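Local coordinates for pilus tip adhesin Cpa (Streptococcus pyogenes, PDB 4C0Z), which is a pilus-tip component that can bind host-cell surface targets covalently through reactive thioester bonds, and so mediate adhesion of streptococcal pili, at residues I[9-14]-I[44-49]; I[21-26]-I[37-42]; I[53-58]-I[129-134]. All coordinates share one frame; numbering follows the deposited sequence.

Contact 1 (I[9-14]-I[44-49])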
ATOM      1  N   ASN I   9       1.588 -26.504  -6.755  1.00 54.15           N
ATOM      2  CA  ASN I   9       2.862 -27.014  -7.273  1.00 54.19           C
ATOM      3  C   ASN I   9       3.170 -26.295  -8.585  1.00 53.90           C
ATOM      4  O   ASN I   9       2.732 -26.719  -9.659  1.00 53.67           O
ATOM      5  CB  ASN I   9       2.842 -28.543  -7.442  1.00 58.52           C
ATOM      6  CG  ASN I   9       4.201 -29.155  -7.729  1.00 92.95           C
ATOM      7  OD1 ASN I   9       5.170 -28.477  -8.112  1.00 88.09           O
ATOM      8  ND2 ASN I   9       4.300 -30.465  -7.561  1.00 88.21           N
ATOM      9  N   LYS I  10       3.874 -25.166  -8.476  1.00 47.07           N
ATOM     10  CA  LYS I  10       4.233 -24.351  -9.630  1.00 45.26           C
ATOM     11  C   LYS I  10       5.742 -24.204  -9.725  1.00 48.43           C
ATOM     12  O   LYS I  10       6.384 -23.831  -8.753  1.00 50.34           O
ATOM     13  CB  LYS I  10       3.482 -23.000  -9.645  1.00 45.19           C
ATOM     14  CG  LYS I  10       1.983 -23.186  -9.887  1.00 52.50           C
ATOM     15  CD  LYS I  10       1.186 -21.894  -9.854  1.00 53.30           C
ATOM     16  CE  LYS I  10      -0.283 -22.213  -9.634  1.00 65.11           C
ATOM     17  NZ  LYS I  10      -1.169 -20.998  -9.620  1.00 60.31           N
ATOM     18  N   GLN I  11       6.309 -24.597 -10.872  1.00 42.05           N
ATOM     19  CA  GLN I  11       7.743 -24.526 -11.153  1.00 41.33           C
ATOM     20  C   GLN I  11       8.084 -23.153 -11.764  1.00 43.48           C
ATOM     21  O   GLN I  11       7.406 -22.717 -12.699  1.00 42.42           O
ATOM     22  CB  GLN I  11       8.133 -25.660 -12.111  1.00 43.33           C
ATOM     23  CG  GLN I  11       9.643 -25.797 -12.305  1.00 43.21           C
ATOM     24  CD  GLN I  11      10.069 -26.920 -13.242  1.00 50.12           C
ATOM     25  OE1 GLN I  11      11.257 -27.209 -13.422  1.00 49.68           O
ATOM     26  NE2 GLN I  11       9.139 -27.597 -13.875  1.00 41.31           N
ATOM     27  N   SER I  12       9.124 -22.496 -11.251  1.00 39.79           N
ATOM     28  CA  SER I  12       9.544 -21.177 -11.739  1.00 38.51           C
ATOM     29  C   SER I  12      10.113 -21.212 -13.160  1.00 43.50           C
ATOM     30  O   SER I  12      10.707 -22.177 -13.571  1.00 41.59           O
ATOM     31  CB  SER I  12      10.550 -20.532 -10.789  1.00 37.90           C
ATOM     32  OG  SER I  12      10.902 -19.240 -11.250  1.00 38.68           O
ATOM     33  N   SER I  13       9.874 -20.118 -13.897  1.00 42.97           N
ATOM     34  CA  SER I  13      10.368 -19.879 -15.255  1.00 44.20           C
ATOM     35  C   SER I  13      11.478 -18.820 -15.155  1.00 47.62           C
ATOM     36  O   SER I  13      12.070 -18.453 -16.166  1.00 49.75           O
ATOM     37  CB  SER I  13       9.225 -19.397 -16.153  1.00 46.92           C
ATOM     38  OG  SER I  13       8.526 -18.302 -15.580  1.00 51.78           O
ATOM     39  N   VAL I  14      11.757 -18.327 -13.933  1.00 41.97           N
ATOM     40  CA  VAL I  14      12.787 -17.313 -13.694  1.00 40.94           C
ATOM     41  C   VAL I  14      14.041 -17.890 -12.990  1.00 45.87           C
ATOM     42  O   VAL I  14      13.961 -18.371 -11.855  1.00 42.85           O
ATOM     43  CB  VAL I  14      12.219 -16.079 -12.939  1.00 42.21           C
ATOM     44  CG1 VAL I  14      13.287 -15.001 -12.784  1.00 42.35           C
ATOM     45  CG2 VAL I  14      10.995 -15.498 -13.648  1.00 40.42           C
ATOM     46  N   ASN I  44       6.167 -21.348  -1.217  1.00 41.03           N
ATOM     47  CA  ASN I  44       6.505 -22.771  -1.307  1.00 42.56           C
ATOM     48  C   ASN I  44       7.420 -23.009  -2.525  1.00 44.68           C
ATOM     49  O   ASN I  44       7.525 -22.144  -3.406  1.00 41.30           O
ATOM     50  CB  ASN I  44       5.272 -23.694  -1.238  1.00 46.04           C
ATOM     51  CG  ASN I  44       4.581 -23.992  -2.541  1.00 56.80           C
ATOM     52  OD1 ASN I  44       4.490 -23.175  -3.443  1.00 46.46           O
ATOM     53  ND2 ASN I  44       4.011 -25.156  -2.626  1.00 57.23           N
ATOM     54  N   LEU I  45       8.140 -24.113  -2.526  1.00 43.87           N
ATOM     55  CA  LEU I  45       9.098 -24.455  -3.572  1.00 44.94           C
ATOM     56  C   LEU I  45       8.712 -25.801  -4.211  1.00 52.25           C
ATOM     57  O   LEU I  45       8.862 -26.850  -3.578  1.00 54.45           O
ATOM     58  CB  LEU I  45      10.507 -24.488  -2.940  1.00 46.66           C
ATOM     59  CG  LEU I  45      11.718 -24.769  -3.834  1.00 50.56           C
ATOM     60  CD1 LEU I  45      12.054 -23.564  -4.669  1.00 47.46           C
ATOM     61  CD2 LEU I  45      12.910 -25.100  -2.990  1.00 52.50           C
ATOM     62  N   ASP I  46       8.168 -25.750  -5.452  1.00 50.47           N
ATOM     63  CA  ASP I  46       7.701 -26.888  -6.265  1.00 53.88           C
ATOM     64  C   ASP I  46       6.764 -27.856  -5.487  1.00 62.66           C
ATOM     65  O   ASP I  46       7.059 -29.058  -5.375  1.00 66.13           O
ATOM     66  CB  ASP I  46       8.894 -27.651  -6.912  1.00 58.90           C
ATOM     67  CG  ASP I  46       9.756 -26.812  -7.828  1.00 66.09           C
ATOM     68  OD1 ASP I  46       9.344 -26.602  -8.994  1.00 66.10           O
ATOM     69  OD2 ASP I  46      10.831 -26.339  -7.367  1.00 66.65           O
ATOM     70  N   GLY I  47       5.673 -27.318  -4.936  1.00 58.90           N
ATOM     71  CA  GLY I  47       4.686 -28.112  -4.204  1.00 60.41           C
ATOM     72  C   GLY I  47       5.077 -28.588  -2.820  1.00 66.59           C
ATOM     73  O   GLY I  47       4.364 -29.415  -2.241  1.00 68.31           O
ATOM     74  N   SER I  48       6.175 -28.030  -2.250  1.00 62.39           N
ATOM     75  CA  SER I  48       6.648 -28.353  -0.899  1.00 64.90           C
ATOM     76  C   SER I  48       5.693 -27.773   0.145  1.00 68.08           C
ATOM     77  O   SER I  48       4.677 -27.160  -0.209  1.00 64.08           O
ATOM     78  CB  SER I  48       8.057 -27.795  -0.665  1.00 69.66           C
ATOM     79  OG  SER I  48       8.054 -26.417  -0.304  1.00 78.00           O
ATOM     80  N   LYS I  49       6.054 -27.947   1.437  1.00 67.55           N
ATOM     81  CA  LYS I  49       5.369 -27.387   2.600  1.00 67.18           C
ATOM     82  C   LYS I  49       5.232 -25.869   2.375  1.00 66.94           C
ATOM     83  O   LYS I  49       6.187 -25.230   1.908  1.00 66.33           O
ATOM     84  CB  LYS I  49       6.229 -27.656   3.857  1.00 73.65           C
ATOM     85  CG  LYS I  49       5.696 -27.058   5.153  1.00 91.51           C
ATOM     86  CD  LYS I  49       6.795 -26.947   6.206  1.00103.83           C
ATOM     87  CE  LYS I  49       6.315 -26.279   7.472  1.00113.67           C
ATOM     88  NZ  LYS I  49       5.404 -27.153   8.263  1.00122.09           N
TER
HETATM   89  O   HOH W   1       5.193 -24.254  -5.946  1.00 34.34           O
HETATM   90  O   HOH W   2       8.044 -23.219  -6.826  1.00 38.30           O
HETATM   91  O   HOH W   3      10.580 -23.445  -9.063  1.00 30.40           O
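Asn9 passes Gly47 with the two CA atoms 3.7 Å apart, the point where the N-terminal loop 9-14 comes nearest the loop 44-49. Residues 9-12 run extended, whereas Leu45 to Ser48 fold into a type I' beta turn closed by the backbone bond from Ser48 N to Leu45 O. Both central residues of the turn have positive phi, 49° at Asp46 and 74° at Gly47. Glycine adopts such a conformation readily, and a side chain on Gly47 would run into Asn9 CG; Asn9 CB lies 3.8 Å from Gly47 CA.

Water carries much of the polar link. One molecule accepts from Lys10 N (3.0 Å) and from Gly47 N, and lies 2.8 Å from Asn44 OD1, while a second bridges Lys10 O (2.6 Å) and Asp46 N (2.9 Å). A third accepts from Ser12 N and makes a weak bond to Asp46 OD2.

Among the side chains, Asn9 lies along the turn and the Asp46 carboxylate reaches Gln11. With Asp46 CG anti to the carbonyl carbon (chi1 -60°), OD1 rests against the start of the extended Gln11 side chain, 3.4 Å from Gln11 CG. Exposed polar residues suit this solvent-facing seam. Lys10 turns away, and its NZ is bonded to Ser66 O and Tyr20 OH, while its side chain touches Trp73. Asn44 braces the turn from its base: ND2 donates to Ser48 O at 3.2 Å in a nearly straight bond, with the oxygen in the amide plane, and also to Pro8 O, tying the N-terminal arm to the turn. Ser48 OG accepts from Leu45 N, a second clasp. This is a type I' turn within the loop joining antiparallel strands 41-44 and 51-56 as a hairpin, with the N-terminal arm laid against it.

Contact 2 (I[21-26]-I[37-42]); sequences GYDSYS and TYHNLK
Tyr22 and Lys42 form an antiparallel hydrogen-bonded pair between strands 19-23 and 41-44, neighbours in the barrel sheet; Lys42 N reaches Tyr22 O at 2.9 Å, and Tyr22 N binds Lys42 O. On the same face Lys42 CB lies over the Tyr22 ring, 3.6 Å from CZ, and the phenol beyond is held by Glu50. Asp23 faces Leu41 in the next, non-hydrogen-bonded pair, where its CB packs on Leu41 CD2.

Beyond this pair the strands give way to loops, and Asp23, its CG anti to the backbone N (chi1 -170°), sends its carboxylate toward His39 and Asn40. Asp23 OD1 receives Asn40 N at 2.8 Å, almost straight (179°), and from the opposite face of the carboxylate Tyr25 N, which makes an Asx turn. OD2 accepts a hydrogen bond from His39 ND1 above the carboxylate plane, also at 2.8 Å; an acidic side chain suits this cluster of three donors. The imidazole stacks on Phe62, a residue of the spermidine pocket. Ser24 grips Asn40 O twice, through its N and, at 2.7 Å, its OG. Tyr38 CB sits over the Tyr25 ring, 3.7 Å from its centroid, and the Tyr38 ring edge meets that face in a T-shaped stack, planes at 82°.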
ATOM      1  N   GLY I  21       5.358 -17.365  -4.584  1.00 31.91           N
ATOM      2  CA  GLY I  21       4.742 -16.529  -3.563  1.00 30.16           C
ATOM      3  C   GLY I  21       3.358 -16.140  -4.026  1.00 33.23           C
ATOM      4  O   GLY I  21       3.197 -15.683  -5.152  1.00 32.48           O
ATOM      5  N   TYR I  22       2.354 -16.348  -3.187  1.00 30.55           N
ATOM      6  CA  TYR I  22       0.958 -16.119  -3.569  1.00 28.77           C
ATOM      7  C   TYR I  22       0.066 -15.814  -2.392  1.00 31.06           C
ATOM      8  O   TYR I  22       0.421 -16.068  -1.243  1.00 32.59           O
ATOM      9  CB  TYR I  22       0.413 -17.412  -4.267  1.00 29.88           C
ATOM     10  CG  TYR I  22       0.669 -18.691  -3.485  1.00 32.26           C
ATOM     11  CD1 TYR I  22       1.935 -19.278  -3.465  1.00 36.14           C
ATOM     12  CD2 TYR I  22      -0.331 -19.275  -2.711  1.00 32.63           C
ATOM     13  CE1 TYR I  22       2.190 -20.428  -2.725  1.00 38.93           C
ATOM     14  CE2 TYR I  22      -0.083 -20.428  -1.957  1.00 35.08           C
ATOM     15  CZ  TYR I  22       1.178 -21.008  -1.985  1.00 43.24           C
ATOM     16  OH  TYR I  22       1.480 -22.148  -1.283  1.00 46.86           O
ATOM     17  N   ASP I  23      -1.134 -15.339  -2.688  1.00 25.86           N
ATOM     18  CA  ASP I  23      -2.135 -15.134  -1.674  1.00 25.10           C
ATOM     19  C   ASP I  23      -3.069 -16.409  -1.719  1.00 29.59           C
ATOM     20  O   ASP I  23      -3.702 -16.670  -2.743  1.00 30.85           O
ATOM     21  CB  ASP I  23      -2.923 -13.830  -1.964  1.00 24.69           C
ATOM     22  CG  ASP I  23      -3.839 -13.382  -0.832  1.00 29.73           C
ATOM     23  OD1 ASP I  23      -3.871 -14.062   0.222  1.00 31.20           O
ATOM     24  OD2 ASP I  23      -4.436 -12.304  -0.952  1.00 35.76           O
ATOM     25  N   SER I  24      -3.123 -17.181  -0.624  1.00 27.27           N
ATOM     26  CA  SER I  24      -3.971 -18.369  -0.522  1.00 31.14           C
ATOM     27  C   SER I  24      -5.427 -18.017  -0.125  1.00 36.47           C
ATOM     28  O   SER I  24      -6.296 -18.901  -0.163  1.00 35.73           O
ATOM     29  CB  SER I  24      -3.372 -19.405   0.426  1.00 36.99           C
ATOM     30  OG  SER I  24      -3.482 -18.993   1.779  1.00 46.74           O
ATOM     31  N   TYR I  25      -5.706 -16.732   0.238  1.00 32.40           N
ATOM     32  CA  TYR I  25      -7.077 -16.318   0.524  1.00 32.71           C
ATOM     33  C   TYR I  25      -7.678 -16.075  -0.862  1.00 35.01           C
ATOM     34  O   TYR I  25      -7.624 -14.975  -1.406  1.00 32.17           O
ATOM     35  CB  TYR I  25      -7.140 -15.049   1.408  1.00 33.34           C
ATOM     36  CG  TYR I  25      -8.567 -14.708   1.787  1.00 33.46           C
ATOM     37  CD1 TYR I  25      -9.294 -15.523   2.652  1.00 37.20           C
ATOM     38  CD2 TYR I  25      -9.210 -13.606   1.235  1.00 31.57           C
ATOM     39  CE1 TYR I  25     -10.610 -15.222   2.990  1.00 38.32           C
ATOM     40  CE2 TYR I  25     -10.528 -13.297   1.566  1.00 33.42           C
ATOM     41  CZ  TYR I  25     -11.217 -14.099   2.458  1.00 40.79           C
ATOM     42  OH  TYR I  25     -12.521 -13.811   2.770  1.00 41.77           O
ATOM     43  N   SER I  26      -8.198 -17.160  -1.440  1.00 34.07           N
ATOM     44  CA  SER I  26      -8.668 -17.272  -2.810  1.00 33.46           C
ATOM     45  C   SER I  26      -9.765 -18.374  -2.870  1.00 38.14           C
ATOM     46  O   SER I  26      -9.978 -19.060  -1.880  1.00 37.22           O
ATOM     47  CB  SER I  26      -7.472 -17.687  -3.659  1.00 37.10           C
ATOM     48  OG  SER I  26      -7.777 -17.741  -5.036  1.00 49.80           O
ATOM     49  N   THR I  37     -11.218  -7.898   2.620  1.00 33.71           N
ATOM     50  CA  THR I  37      -9.818  -7.454   2.560  1.00 32.84           C
ATOM     51  C   THR I  37      -8.842  -8.381   3.329  1.00 36.62           C
ATOM     52  O   THR I  37      -7.795  -7.917   3.791  1.00 36.93           O
ATOM     53  CB  THR I  37      -9.704  -5.994   3.052  1.00 34.64           C
ATOM     54  OG1 THR I  37     -10.342  -5.882   4.337  1.00 34.67           O
ATOM     55  CG2 THR I  37     -10.273  -4.995   2.060  1.00 28.23           C
ATOM     56  N   TYR I  38      -9.155  -9.679   3.434  1.00 31.46           N
ATOM     57  CA  TYR I  38      -8.253 -10.601   4.107  1.00 31.51           C
ATOM     58  C   TYR I  38      -7.152 -11.049   3.130  1.00 33.12           C
ATOM     59  O   TYR I  38      -7.314 -10.953   1.913  1.00 26.77           O
ATOM     60  CB  TYR I  38      -9.013 -11.843   4.604  1.00 34.11           C
ATOM     61  CG  TYR I  38      -9.872 -11.655   5.834  1.00 37.89           C
ATOM     62  CD1 TYR I  38      -9.350 -11.084   6.994  1.00 41.37           C
ATOM     63  CD2 TYR I  38     -11.166 -12.175   5.889  1.00 38.35           C
ATOM     64  CE1 TYR I  38     -10.118 -10.972   8.155  1.00 44.83           C
ATOM     65  CE2 TYR I  38     -11.944 -12.066   7.043  1.00 39.63           C
ATOM     66  CZ  TYR I  38     -11.415 -11.469   8.177  1.00 46.53           C
ATOM     67  OH  TYR I  38     -12.200 -11.352   9.314  1.00 45.41           O
ATOM     68  N   HIS I  39      -6.032 -11.532   3.688  1.00 33.04           N
ATOM     69  CA  HIS I  39      -4.912 -12.109   2.950  1.00 32.66           C
ATOM     70  C   HIS I  39      -4.383 -13.251   3.748  1.00 36.86           C
ATOM     71  O   HIS I  39      -4.498 -13.257   4.979  1.00 36.15           O
ATOM     72  CB  HIS I  39      -3.780 -11.075   2.691  1.00 32.30           C
ATOM     73  CG  HIS I  39      -4.248  -9.900   1.903  1.00 34.08           C
ATOM     74  ND1 HIS I  39      -4.377  -9.962   0.529  1.00 34.13           N
ATOM     75  CD2 HIS I  39      -4.705  -8.701   2.334  1.00 35.65           C
ATOM     76  CE1 HIS I  39      -4.898  -8.805   0.165  1.00 33.27           C
ATOM     77  NE2 HIS I  39      -5.090  -8.005   1.217  1.00 34.32           N
ATOM     78  N   ASN I  40      -3.786 -14.221   3.050  1.00 33.30           N
ATOM     79  CA  ASN I  40      -3.120 -15.342   3.671  1.00 34.92           C
ATOM     80  C   ASN I  40      -1.990 -15.716   2.738  1.00 37.95           C
ATOM     81  O   ASN I  40      -2.100 -16.630   1.931  1.00 37.11           O
ATOM     82  CB  ASN I  40      -4.068 -16.513   3.989  1.00 32.69           C
ATOM     83  CG  ASN I  40      -3.454 -17.520   4.930  1.00 54.55           C
ATOM     84  OD1 ASN I  40      -2.224 -17.594   5.116  1.00 47.69           O
ATOM     85  ND2 ASN I  40      -4.301 -18.333   5.546  1.00 48.35           N
ATOM     86  N   LEU I  41      -0.920 -14.945   2.820  1.00 35.07           N
ATOM     87  CA  LEU I  41       0.247 -15.090   1.965  1.00 33.28           C
ATOM     88  C   LEU I  41       1.083 -16.271   2.328  1.00 39.95           C
ATOM     89  O   LEU I  41       1.299 -16.567   3.512  1.00 40.18           O
ATOM     90  CB  LEU I  41       1.081 -13.799   1.910  1.00 31.62           C
ATOM     91  CG  LEU I  41       0.309 -12.492   1.686  1.00 33.23           C
ATOM     92  CD1 LEU I  41       1.197 -11.284   1.871  1.00 33.48           C
ATOM     93  CD2 LEU I  41      -0.387 -12.473   0.343  1.00 31.92           C
ATOM     94  N   LYS I  42       1.523 -16.976   1.294  1.00 37.47           N
ATOM     95  CA  LYS I  42       2.334 -18.182   1.431  1.00 39.74           C
ATOM     96  C   LYS I  42       3.472 -18.196   0.432  1.00 43.83           C
ATOM     97  O   LYS I  42       3.378 -17.566  -0.618  1.00 43.62           O
ATOM     98  CB  LYS I  42       1.460 -19.434   1.209  1.00 41.14           C
ATOM     99  CG  LYS I  42       1.056 -20.169   2.478  1.00 48.43           C
ATOM    100  CD  LYS I  42      -0.058 -19.527   3.264  1.00 49.82           C
ATOM    101  CE  LYS I  42      -0.886 -20.532   4.021  1.00 49.48           C
ATOM    102  NZ  LYS I  42      -0.810 -20.316   5.485  1.00 46.19           N
TER

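Contact 3 (I[53-58]-I[129-134]); sequences AYCFNL and VTQNAI. With SPD (spermidine), chain B.
Gln131 of helix 123-138 clasps the backbone of Cys55 with both ends of its amide. OE1 accepts from Cys55 N at 3.0 Å, the donor lying in the carbonyl plane on a lone pair, and NE2 donates a hydrogen bond to Cys55 O at 2.9 Å, a more bent bond (136°). A bend at chi2 (65°) brings the amide round to the strand, and glutamine suits the place because it carries donor and acceptor together. Two buried backbone groups are thereby satisfied, and the residue that bears the sulphur is fixed. Nearby, Thr130 OG1 is bonded to Ala126 O, and the Tyr54 hydroxyl to Tyr110 O.

Apolar contacts flank this clasp. Thr130 CG2 lies over the face of the Tyr54 ring, 3.9 Å from its centroid, in a CH-pi contact. Ile134 fills in alongside, its CG1 4.2 Å from Tyr54 CB.

Across the sulphur from the Gln131 amide lies spermidine. Its N10 bonds Asn57 O at 3.2 Å, its C9 is 3.7 Å from Cys55 SG, and Leu58 CD2 packs on C8 and C9 of spermidine, which also bonds Lys60 O and Asn57 O of the second subunit. Cys55 and Gln204 are the partners of the isoglutamyl cysteine thioester, so the packing holds the cysteine side of the thioester site in the N-terminal thioester domain of Cpa.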
ATOM      1  N   ALA I  53       3.693 -16.372   5.049  1.00 39.32           N
ATOM      2  CA  ALA I  53       4.432 -15.186   4.607  1.00 37.58           C
ATOM      3  C   ALA I  53       3.672 -13.906   4.899  1.00 39.69           C
ATOM      4  O   ALA I  53       2.452 -13.924   5.061  1.00 38.65           O
ATOM      5  CB  ALA I  53       4.746 -15.276   3.122  1.00 36.86           C
ATOM      6  N   TYR I  54       4.419 -12.799   5.011  1.00 36.59           N
ATOM      7  CA  TYR I  54       3.904 -11.449   5.222  1.00 33.88           C
ATOM      8  C   TYR I  54       4.616 -10.560   4.225  1.00 35.59           C
ATOM      9  O   TYR I  54       5.795 -10.782   3.926  1.00 35.96           O
ATOM     10  CB  TYR I  54       4.118 -10.984   6.681  1.00 36.09           C
ATOM     11  CG  TYR I  54       3.253 -11.763   7.651  1.00 38.13           C
ATOM     12  CD1 TYR I  54       1.928 -11.399   7.878  1.00 38.54           C
ATOM     13  CD2 TYR I  54       3.726 -12.929   8.261  1.00 41.70           C
ATOM     14  CE1 TYR I  54       1.101 -12.152   8.711  1.00 39.93           C
ATOM     15  CE2 TYR I  54       2.917 -13.679   9.123  1.00 43.93           C
ATOM     16  CZ  TYR I  54       1.601 -13.288   9.342  1.00 51.84           C
ATOM     17  OH  TYR I  54       0.798 -13.996  10.213  1.00 49.98           O
ATOM     18  N   CYS I  55       3.901  -9.578   3.686  1.00 30.53           N
ATOM     19  CA  CYS I  55       4.451  -8.688   2.681  1.00 30.03           C
ATOM     20  C   CYS I  55       5.010  -7.402   3.246  1.00 34.49           C
ATOM     21  O   CYS I  55       4.710  -7.028   4.381  1.00 32.20           O
ATOM     22  CB  CYS I  55       3.417  -8.408   1.593  1.00 29.52           C
ATOM     23  SG  CYS I  55       1.965  -7.506   2.174  1.00 34.11           S
ATOM     24  N   PHE I  56       5.785  -6.700   2.413  1.00 33.31           N
ATOM     25  CA  PHE I  56       6.295  -5.355   2.644  1.00 33.81           C
ATOM     26  C   PHE I  56       6.371  -4.625   1.309  1.00 37.40           C
ATOM     27  O   PHE I  56       6.187  -5.274   0.283  1.00 36.39           O
ATOM     28  CB  PHE I  56       7.572  -5.316   3.481  1.00 37.47           C
ATOM     29  CG  PHE I  56       8.829  -5.947   2.953  1.00 39.50           C
ATOM     30  CD1 PHE I  56       9.046  -7.316   3.089  1.00 43.41           C
ATOM     31  CD2 PHE I  56       9.867  -5.160   2.473  1.00 41.90           C
ATOM     32  CE1 PHE I  56      10.259  -7.890   2.700  1.00 45.38           C
ATOM     33  CE2 PHE I  56      11.081  -5.736   2.080  1.00 46.33           C
ATOM     34  CZ  PHE I  56      11.272  -7.094   2.205  1.00 44.30           C
ATOM     35  N   ASN I  57       6.593  -3.284   1.311  1.00 33.01           N
ATOM     36  CA  ASN I  57       6.558  -2.361   0.160  1.00 29.57           C
ATOM     37  C   ASN I  57       5.093  -2.064  -0.148  1.00 30.66           C
ATOM     38  O   ASN I  57       4.514  -2.622  -1.085  1.00 27.47           O
ATOM     39  CB  ASN I  57       7.275  -2.874  -1.085  1.00 30.59           C
ATOM     40  CG  ASN I  57       8.690  -3.361  -0.852  1.00 43.34           C
ATOM     41  OD1 ASN I  57       8.986  -4.540  -0.978  1.00 37.28           O
ATOM     42  ND2 ASN I  57       9.591  -2.480  -0.541  1.00 28.86           N
ATOM     43  N   LEU I  58       4.480  -1.195   0.668  1.00 28.73           N
ATOM     44  CA  LEU I  58       3.069  -0.830   0.548  1.00 27.44           C
ATOM     45  C   LEU I  58       2.667  -0.228  -0.786  1.00 29.55           C
ATOM     46  O   LEU I  58       1.494  -0.290  -1.139  1.00 31.01           O
ATOM     47  CB  LEU I  58       2.654   0.112   1.691  1.00 27.74           C
ATOM     48  CG  LEU I  58       2.565  -0.483   3.082  1.00 31.88           C
ATOM     49  CD1 LEU I  58       2.237   0.607   4.094  1.00 32.13           C
ATOM     50  CD2 LEU I  58       1.510  -1.570   3.128  1.00 35.15           C
ATOM     51  N   VAL I 129      -3.637  -8.719  11.997  1.00 46.33           N
ATOM     52  CA  VAL I 129      -2.940  -8.036  13.101  1.00 48.89           C
ATOM     53  C   VAL I 129      -1.422  -8.154  12.899  1.00 53.04           C
ATOM     54  O   VAL I 129      -0.716  -7.135  12.951  1.00 53.79           O
ATOM     55  CB  VAL I 129      -3.375  -8.556  14.498  1.00 56.75           C
ATOM     56  CG1 VAL I 129      -2.480  -8.012  15.609  1.00 59.16           C
ATOM     57  CG2 VAL I 129      -4.820  -8.201  14.779  1.00 57.33           C
ATOM     58  N   THR I 130      -0.934  -9.387  12.657  1.00 48.46           N
ATOM     59  CA  THR I 130       0.489  -9.674  12.435  1.00 48.17           C
ATOM     60  C   THR I 130       1.039  -8.846  11.264  1.00 48.20           C
ATOM     61  O   THR I 130       2.084  -8.202  11.405  1.00 49.98           O
ATOM     62  CB  THR I 130       0.721 -11.174  12.260  1.00 50.19           C
ATOM     63  OG1 THR I 130       0.047 -11.871  13.310  1.00 56.28           O
ATOM     64  CG2 THR I 130       2.203 -11.539  12.253  1.00 47.57           C
ATOM     65  N   GLN I 131       0.312  -8.840  10.137  1.00 39.56           N
ATOM     66  CA  GLN I 131       0.671  -8.083   8.940  1.00 35.50           C
ATOM     67  C   GLN I 131       0.804  -6.585   9.226  1.00 37.84           C
ATOM     68  O   GLN I 131       1.763  -5.958   8.767  1.00 37.03           O
ATOM     69  CB  GLN I 131      -0.312  -8.363   7.793  1.00 33.45           C
ATOM     70  CG  GLN I 131       0.017  -7.634   6.473  1.00 33.23           C
ATOM     71  CD  GLN I 131       1.314  -8.108   5.877  1.00 38.62           C
ATOM     72  OE1 GLN I 131       1.348  -9.115   5.181  1.00 31.14           O
ATOM     73  NE2 GLN I 131       2.418  -7.420   6.170  1.00 31.28           N
ATOM     74  N   ASN I 132      -0.149  -6.034   9.998  1.00 35.50           N
ATOM     75  CA  ASN I 132      -0.140  -4.634  10.412  1.00 36.95           C
ATOM     76  C   ASN I 132       1.043  -4.305  11.309  1.00 44.31           C
ATOM     77  O   ASN I 132       1.635  -3.250  11.140  1.00 45.04           O
ATOM     78  CB  ASN I 132      -1.474  -4.228  11.023  1.00 40.03           C
ATOM     79  CG  ASN I 132      -2.416  -3.741   9.944  1.00 59.65           C
ATOM     80  OD1 ASN I 132      -2.502  -2.552   9.695  1.00 53.87           O
ATOM     81  ND2 ASN I 132      -3.038  -4.642   9.178  1.00 51.48           N
ATOM     82  N   ALA I 133       1.442  -5.238  12.192  1.00 43.60           N
ATOM     83  CA  ALA I 133       2.620  -5.080  13.045  1.00 44.92           C
ATOM     84  C   ALA I 133       3.907  -5.135  12.180  1.00 45.11           C
ATOM     85  O   ALA I 133       4.819  -4.332  12.383  1.00 43.23           O
ATOM     86  CB  ALA I 133       2.639  -6.153  14.121  1.00 48.67           C
ATOM     87  N   ILE I 134       3.945  -6.031  11.182  1.00 41.33           N
ATOM     88  CA  ILE I 134       5.055  -6.130  10.220  1.00 40.73           C
ATOM     89  C   ILE I 134       5.229  -4.804   9.430  1.00 41.89           C
ATOM     90  O   ILE I 134       6.340  -4.260   9.393  1.00 42.43           O
ATOM     91  CB  ILE I 134       4.884  -7.366   9.275  1.00 41.98           C
ATOM     92  CG1 ILE I 134       5.107  -8.727  10.051  1.00 44.41           C
ATOM     93  CG2 ILE I 134       5.772  -7.264   8.017  1.00 39.11           C
ATOM     94  CD1 ILE I 134       6.532  -8.985  10.592  1.00 54.09           C
TER
HETATM   95  N1  SPD B1221      -3.405   1.616  -3.211  1.00 28.40           N
HETATM   96  C2  SPD B1221      -2.042   2.008  -3.548  1.00 25.56           C
HETATM   97  C3  SPD B1221      -1.052   0.891  -3.175  1.00 24.17           C
HETATM   98  C4  SPD B1221      -1.594  -0.493  -3.487  1.00 27.71           C
HETATM   99  C5  SPD B1221      -0.613  -1.485  -2.873  1.00 30.36           C
HETATM  100  N6  SPD B1221      -1.293  -2.478  -2.058  1.00 32.39           N
HETATM  101  C7  SPD B1221      -0.365  -3.548  -1.598  1.00 27.29           C
HETATM  102  C8  SPD B1221      -0.026  -3.352  -0.084  1.00 29.43           C
HETATM  103  C9  SPD B1221       0.977  -4.448   0.390  1.00 36.77           C
HETATM  104  N10 SPD B1221       2.130  -4.604  -0.505  1.00 40.81           N

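How the contacts relate
Contact 1 lies on the surface, about 20 Å from the centre of the chain, and relies on water and exposed polar groups. Contact 2 is buried, and contact 3 is the most central, its centre about 4 Å from that of the chain. Direct bonds replace water in both: strand pairing and a shared carboxylate in 21-26 with 37-42, an amide clasp and apolar packing in 53-58 with 129-134. Strand 41-44 serves contacts 1 and 2, and Asn44 OD1 packs on Tyr22 CE1. Its neighbour 51-56 leads to contact 3, where Leu41 CD1 touches Cys55 CB, so the barrel connects the outer hairpin turn with the thioester site.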